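Side-chain contacts in periplasmic binding protein (PDB 4RY8), which binds 5-methylthioribose as a periplasmic solute-binding protein and probably hands it to a membrane transporter for uptake: residues Q238-Q243 / V248-T253; R288-D293 / V303-A308. All coordinates share one frame; numbering follows the deposited sequence.

Contact 1. Residues Q238-Q243 / V248-T253; sequences QMMIQQ and VATVGT
The thioether end of Met-240 rests on the backbone of strand 247-252 where it passes from Val-248 to Thr-250. Its CE methyl sits 3.9 Å from the CA of Ala-249 and 4.0 Å from the backbone N of Thr-250, with the carbonyl carbon of Val-248 a little farther off. The sulfur makes a separate touch: SD of Met-240 is 3.9 Å from the CG2 methyl of Thr-250, and the two side chains cross at about a right angle. Met-240 runs out straight as far as its sulfur (chi2 174°) and then bends (chi3 76°), which turns CE down onto the Ala-249 CA while SD stays beside the Thr-250 methyl. In Thr-250, OG1 lies anti to the backbone N (chi1 -167°), which leaves CG2 in the crowded position between N and carbonyl carbon, presented to the sulfur. All of this is van der Waals contact, and Ala-249 contributes backbone because its CB points away from the helix. The pair closes a beta-alpha-beta unit, strand 226-230, helix 234-240 and strand 247-252, in one lobe of the periplasmic binding protein fold; the last turn of the helix is laid on the strand that follows it. The polar branch of Thr-250 is taken up by the backbone O of Asp-231 and by Ser-229 OG, both hydrogen-bonded to OG1, which fixes the rotation of the side chain and therefore the place of CG2. Asp-231 belongs to the pocket of the bound 5-methylthioribose, and the Thr-250 side chain is about 9 Å from that sugar, a second-shell position. Leu-291 and Trp-247 also pack against the Met-240 side chain.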
loop_
_atom_site.group_PDB
_atom_site.type_symbol
_atom_site.label_atom_id
_atom_site.label_comp_id
_atom_site.label_asym_id
_atom_site.label_seq_id
_atom_site.Cartn_x
_atom_site.Cartn_y
_atom_site.Cartn_z
ATOM N N GLN C 238 -9.439 11.794 -21.222
ATOM C CA GLN C 238 -10.472 12.040 -22.252
ATOM C C GLN C 238 -11.352 10.837 -22.372
ATOM O O GLN C 238 -12.560 10.939 -22.488
ATOM C CB GLN C 238 -9.856 12.246 -23.639
ATOM C CG GLN C 238 -9.123 13.548 -23.822
ATOM C CD GLN C 238 -8.129 13.488 -24.982
ATOM O OE1 GLN C 238 -7.966 12.464 -25.668
ATOM N NE2 GLN C 238 -7.457 14.592 -25.204
ATOM N N MET C 239 -10.730 9.667 -22.391
ATOM C CA MET C 239 -11.507 8.482 -22.474
ATOM C C MET C 239 -12.294 8.144 -21.181
ATOM O O MET C 239 -13.320 7.460 -21.260
ATOM C CB MET C 239 -10.596 7.313 -22.851
ATOM C CG MET C 239 -10.029 7.329 -24.267
ATOM S SD MET C 239 -9.120 5.786 -24.613
ATOM C CE MET C 239 -10.398 4.614 -24.230
ATOM N N MET C 240 -11.810 8.574 -20.009
ATOM C CA MET C 240 -12.523 8.348 -18.744
ATOM C C MET C 240 -13.756 9.259 -18.635
ATOM O O MET C 240 -14.788 8.857 -18.125
ATOM C CB MET C 240 -11.607 8.567 -17.529
ATOM C CG MET C 240 -10.550 7.450 -17.328
ATOM S SD MET C 240 -9.293 7.662 -16.034
ATOM C CE MET C 240 -10.309 7.286 -14.600
ATOM N N ILE C 241 -13.662 10.456 -19.143
ATOM C CA ILE C 241 -14.752 11.420 -18.896
ATOM C C ILE C 241 -15.901 11.340 -19.895
ATOM O O ILE C 241 -16.887 12.069 -19.771
ATOM C CB ILE C 241 -14.222 12.864 -18.770
ATOM C CG1 ILE C 241 -13.696 13.388 -20.113
ATOM C CG2 ILE C 241 -13.155 12.899 -17.685
ATOM C CD1 ILE C 241 -13.263 14.834 -20.062
ATOM N N GLN C 242 -15.772 10.466 -20.887
ATOM C CA GLN C 242 -16.858 10.210 -21.852
ATOM C C GLN C 242 -18.125 9.764 -21.136
ATOM O O GLN C 242 -18.075 9.017 -20.136
ATOM C CB GLN C 242 -16.471 9.081 -22.825
ATOM C CG GLN C 242 -15.389 9.400 -23.845
ATOM C CD GLN C 242 -15.106 8.227 -24.782
ATOM O OE1 GLN C 242 -15.692 7.147 -24.657
ATOM N NE2 GLN C 242 -14.201 8.440 -25.725
ATOM N N GLN C 243 -19.262 10.206 -21.665
ATOM C CA GLN C 243 -20.549 9.737 -21.201
ATOM C C GLN C 243 -20.615 8.196 -21.258
ATOM O O GLN C 243 -20.158 7.559 -22.215
ATOM C CB GLN C 243 -21.670 10.373 -22.047
ATOM C CG GLN C 243 -23.024 10.414 -21.357
ATOM C CD GLN C 243 -24.194 10.339 -22.328
ATOM O OE1 GLN C 243 -24.041 10.525 -23.540
ATOM N NE2 GLN C 243 -25.375 10.055 -21.794
ATOM N N VAL C 248 -13.701 3.534 -14.589
ATOM C CA VAL C 248 -14.089 4.249 -13.332
ATOM C C VAL C 248 -12.952 4.777 -12.437
ATOM O O VAL C 248 -13.129 5.754 -11.715
ATOM C CB VAL C 248 -15.130 3.465 -12.494
ATOM C CG1 VAL C 248 -16.424 3.290 -13.285
ATOM C CG2 VAL C 248 -14.611 2.146 -12.074
ATOM N N ALA C 249 -11.784 4.163 -12.515
ATOM C CA ALA C 249 -10.640 4.593 -11.751
ATOM C C ALA C 249 -9.333 4.095 -12.371
ATOM O O ALA C 249 -9.297 3.045 -13.038
ATOM C CB ALA C 249 -10.744 4.091 -10.314
ATOM N N THR C 250 -8.288 4.891 -12.156
ATOM C CA THR C 250 -6.912 4.519 -12.436
ATOM C C THR C 250 -6.032 5.048 -11.291
ATOM O O THR C 250 -6.364 6.003 -10.555
ATOM C CB THR C 250 -6.430 5.074 -13.830
ATOM O OG1 THR C 250 -5.198 4.466 -14.242
ATOM C CG2 THR C 250 -6.225 6.578 -13.797
ATOM N N VAL C 251 -4.907 4.389 -11.138
ATOM C CA VAL C 251 -3.902 4.747 -10.185
ATOM C C VAL C 251 -2.614 5.037 -10.947
ATOM O O VAL C 251 -2.128 4.217 -11.738
ATOM C CB VAL C 251 -3.757 3.587 -9.167
ATOM C CG1 VAL C 251 -2.454 3.688 -8.392
ATOM C CG2 VAL C 251 -4.992 3.632 -8.244
ATOM N N GLY C 252 -2.042 6.205 -10.715
ATOM C CA GLY C 252 -0.791 6.531 -11.404
ATOM C C GLY C 252 -0.020 7.751 -10.972
ATOM O O GLY C 252 -0.301 8.344 -9.925
ATOM N N THR C 253 0.958 8.110 -11.812
ATOM C CA THR C 253 1.895 9.215 -11.582
ATOM C C THR C 253 1.960 10.062 -12.846
ATOM O O THR C 253 1.538 9.636 -13.925
ATOM C CB THR C 253 3.355 8.725 -11.402
ATOM O OG1 THR C 253 3.789 8.111 -12.620
ATOM C CG2 THR C 253 3.495 7.751 -10.266
#

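Contact 2. Residues R288-D293 / V303-A308; sequences RQFLVD and VKALPA
Phe-290 reaches from helix 288-293 to the end of helix 299-305 with the far rim of its ring. The close part of the contact is with Leu-306: CG of the leucine is 3.7 Å from CZ of Phe-290, and its CD1 methyl is 3.8 Å from CE2 of the same ring. The two side chains approach each other obliquely. Ala-305 is met differently. Its carbonyl O lies in the ring plane at the edge, 3.8 Å from Phe-290 CZ, while its CB methyl is more loosely placed, 4.1 Å from that same carbon. The ring gets this far because CG stands anti to the backbone N (chi1 174°), which swings it off the helix toward the end of helix 299-305. Leu-306 is the first residue to leave helical geometry, and its N makes a weak hydrogen bond to Val-303 O. Toward solvent the contact thins out, and the three touching residues are each partly exposed at the protein surface. Ile-296, in the connecting loop, touches both Phe-290 and Ala-305. Cutting the ring back to an alanine is likely to leave Leu-306 and the Ala-305 methyl without their aromatic neighbour and to open a gap between helix 288-293 and the end of helix 299-305. The arrangement is a surface helix-loop-helix connection, two short helices that follow the antiparallel edge strand 284-287 and meet through one aromatic side chain.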
loop_
_atom_site.group_PDB
_atom_site.type_symbol
_atom_site.label_atom_id
_atom_site.label_comp_id
_atom_site.label_asym_id
_atom_site.label_seq_id
_atom_site.Cartn_x
_atom_site.Cartn_y
_atom_site.Cartn_z
ATOM N N ARG C 288 -12.939 8.455 -11.990
ATOM C CA ARG C 288 -13.720 9.128 -13.025
ATOM C C ARG C 288 -14.586 10.224 -12.397
ATOM O O ARG C 288 -14.750 11.302 -12.969
ATOM C CB ARG C 288 -14.608 8.121 -13.764
ATOM C CG ARG C 288 -15.626 8.781 -14.655
ATOM C CD ARG C 288 -16.407 7.834 -15.537
ATOM N NE ARG C 288 -17.047 8.608 -16.596
ATOM C CZ ARG C 288 -18.091 9.411 -16.426
ATOM N NH1 ARG C 288 -18.665 9.556 -15.240
ATOM N NH2 ARG C 288 -18.572 10.069 -17.456
ATOM N N GLN C 289 -15.128 9.913 -11.226
ATOM C CA GLN C 289 -15.956 10.823 -10.434
ATOM C C GLN C 289 -15.238 12.110 -10.063
ATOM O O GLN C 289 -15.820 13.216 -10.142
ATOM C CB GLN C 289 -16.403 10.113 -9.146
ATOM C CG GLN C 289 -17.770 10.536 -8.629
ATOM C CD GLN C 289 -18.871 9.577 -9.058
ATOM O OE1 GLN C 289 -18.781 8.367 -8.828
ATOM N NE2 GLN C 289 -19.913 10.111 -9.684
ATOM N N PHE C 290 -14.008 11.967 -9.587
ATOM C CA PHE C 290 -13.153 13.124 -9.267
ATOM C C PHE C 290 -12.833 13.956 -10.532
ATOM O O PHE C 290 -12.794 15.199 -10.473
ATOM C CB PHE C 290 -11.858 12.663 -8.540
ATOM C CG PHE C 290 -10.862 13.763 -8.315
ATOM C CD1 PHE C 290 -11.063 14.718 -7.307
ATOM C CD2 PHE C 290 -9.746 13.887 -9.139
ATOM C CE1 PHE C 290 -10.155 15.753 -7.122
ATOM C CE2 PHE C 290 -8.845 14.928 -8.956
ATOM C CZ PHE C 290 -9.051 15.864 -7.946
ATOM N N LEU C 291 -12.621 13.298 -11.679
ATOM C CA LEU C 291 -12.317 14.048 -12.920
ATOM C C LEU C 291 -13.523 14.909 -13.330
ATOM O O LEU C 291 -13.366 16.108 -13.647
ATOM C CB LEU C 291 -11.915 13.141 -14.084
ATOM C CG LEU C 291 -10.661 12.267 -13.939
ATOM C CD1 LEU C 291 -10.616 11.278 -15.101
ATOM C CD2 LEU C 291 -9.431 13.152 -13.916
ATOM N N VAL C 292 -14.705 14.285 -13.296
ATOM C CA VAL C 292 -15.986 14.934 -13.700
ATOM C C VAL C 292 -16.368 16.053 -12.755
ATOM O O VAL C 292 -16.711 17.163 -13.206
ATOM C CB VAL C 292 -17.158 13.898 -13.747
ATOM C CG1 VAL C 292 -18.489 14.581 -14.062
ATOM C CG2 VAL C 292 -16.884 12.793 -14.766
ATOM N N ASP C 293 -16.321 15.779 -11.450
ATOM C CA ASP C 293 -16.711 16.804 -10.440
ATOM C C ASP C 293 -15.908 18.098 -10.534
ATOM O O ASP C 293 -16.405 19.164 -10.195
ATOM C CB ASP C 293 -16.568 16.250 -9.024
ATOM C CG ASP C 293 -17.698 15.329 -8.643
ATOM O OD1 ASP C 293 -18.558 15.061 -9.503
ATOM O OD2 ASP C 293 -17.732 14.882 -7.476
ATOM N N VAL C 303 -3.121 17.837 -12.354
ATOM C CA VAL C 303 -1.992 18.095 -11.454
ATOM C C VAL C 303 -2.341 19.285 -10.569
ATOM O O VAL C 303 -2.080 19.279 -9.364
ATOM C CB VAL C 303 -0.695 18.418 -12.247
ATOM C CG1 VAL C 303 0.370 19.046 -11.354
ATOM C CG2 VAL C 303 -0.123 17.158 -12.875
ATOM N N LYS C 304 -2.953 20.277 -11.192
ATOM C CA LYS C 304 -3.397 21.489 -10.500
ATOM C C LYS C 304 -4.453 21.090 -9.453
ATOM O O LYS C 304 -4.347 21.442 -8.278
ATOM C CB LYS C 304 -3.978 22.439 -11.533
ATOM C CG LYS C 304 -4.655 23.682 -10.963
ATOM C CD LYS C 304 -5.404 24.447 -12.048
ATOM C CE LYS C 304 -6.677 23.729 -12.494
ATOM N NZ LYS C 304 -7.212 24.289 -13.770
ATOM N N ALA C 305 -5.447 20.317 -9.890
ATOM C CA ALA C 305 -6.521 19.845 -9.020
ATOM C C ALA C 305 -6.030 18.855 -7.961
ATOM O O ALA C 305 -6.678 18.693 -6.929
ATOM C CB ALA C 305 -7.610 19.184 -9.866
ATOM N N LEU C 306 -4.923 18.167 -8.242
ATOM C CA LEU C 306 -4.363 17.142 -7.350
ATOM C C LEU C 306 -2.850 17.351 -7.253
ATOM O O LEU C 306 -2.066 16.646 -7.909
ATOM C CB LEU C 306 -4.675 15.736 -7.870
ATOM C CG LEU C 306 -5.587 14.803 -7.066
ATOM C CD1 LEU C 306 -5.609 13.430 -7.730
ATOM C CD2 LEU C 306 -5.132 14.679 -5.621
ATOM N N PRO C 307 -2.422 18.337 -6.440
ATOM C CA PRO C 307 -0.992 18.706 -6.429
ATOM C C PRO C 307 -0.014 17.573 -6.056
ATOM O O PRO C 307 1.140 17.606 -6.482
ATOM C CB PRO C 307 -0.921 19.893 -5.441
ATOM C CG PRO C 307 -2.215 19.894 -4.697
ATOM C CD PRO C 307 -3.232 19.191 -5.547
ATOM N N ALA C 308 -0.450 16.569 -5.302
ATOM C CA ALA C 308 0.440 15.411 -5.001
ATOM C C ALA C 308 1.045 14.720 -6.254
ATOM O O ALA C 308 2.031 13.998 -6.150
ATOM C CB ALA C 308 -0.304 14.431 -4.102
#

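Along the chain, helix 234-240 leads through a short turn into strand 247-252, and contact 1 closes the turn between them. The chain then runs through helix 255-270 and strand 278-280 of the other sheet before strand 284-287 returns antiparallel beside 247-252. Helix 288-293 follows, and contact 2 closes the loop and most of the helix between 293 and 303. The two contacts are in series, neither nested nor crossing, with centres 10 Å apart. Arg-288 joins them: its N lies 2.7 Å from Val-248 O and its NH2 lies 2.9 Å from Gln-242 O, both probable hydrogen bonds, tying helix 288-293, and through contact 2 the end of helix 299-305, to this beta-alpha-beta unit.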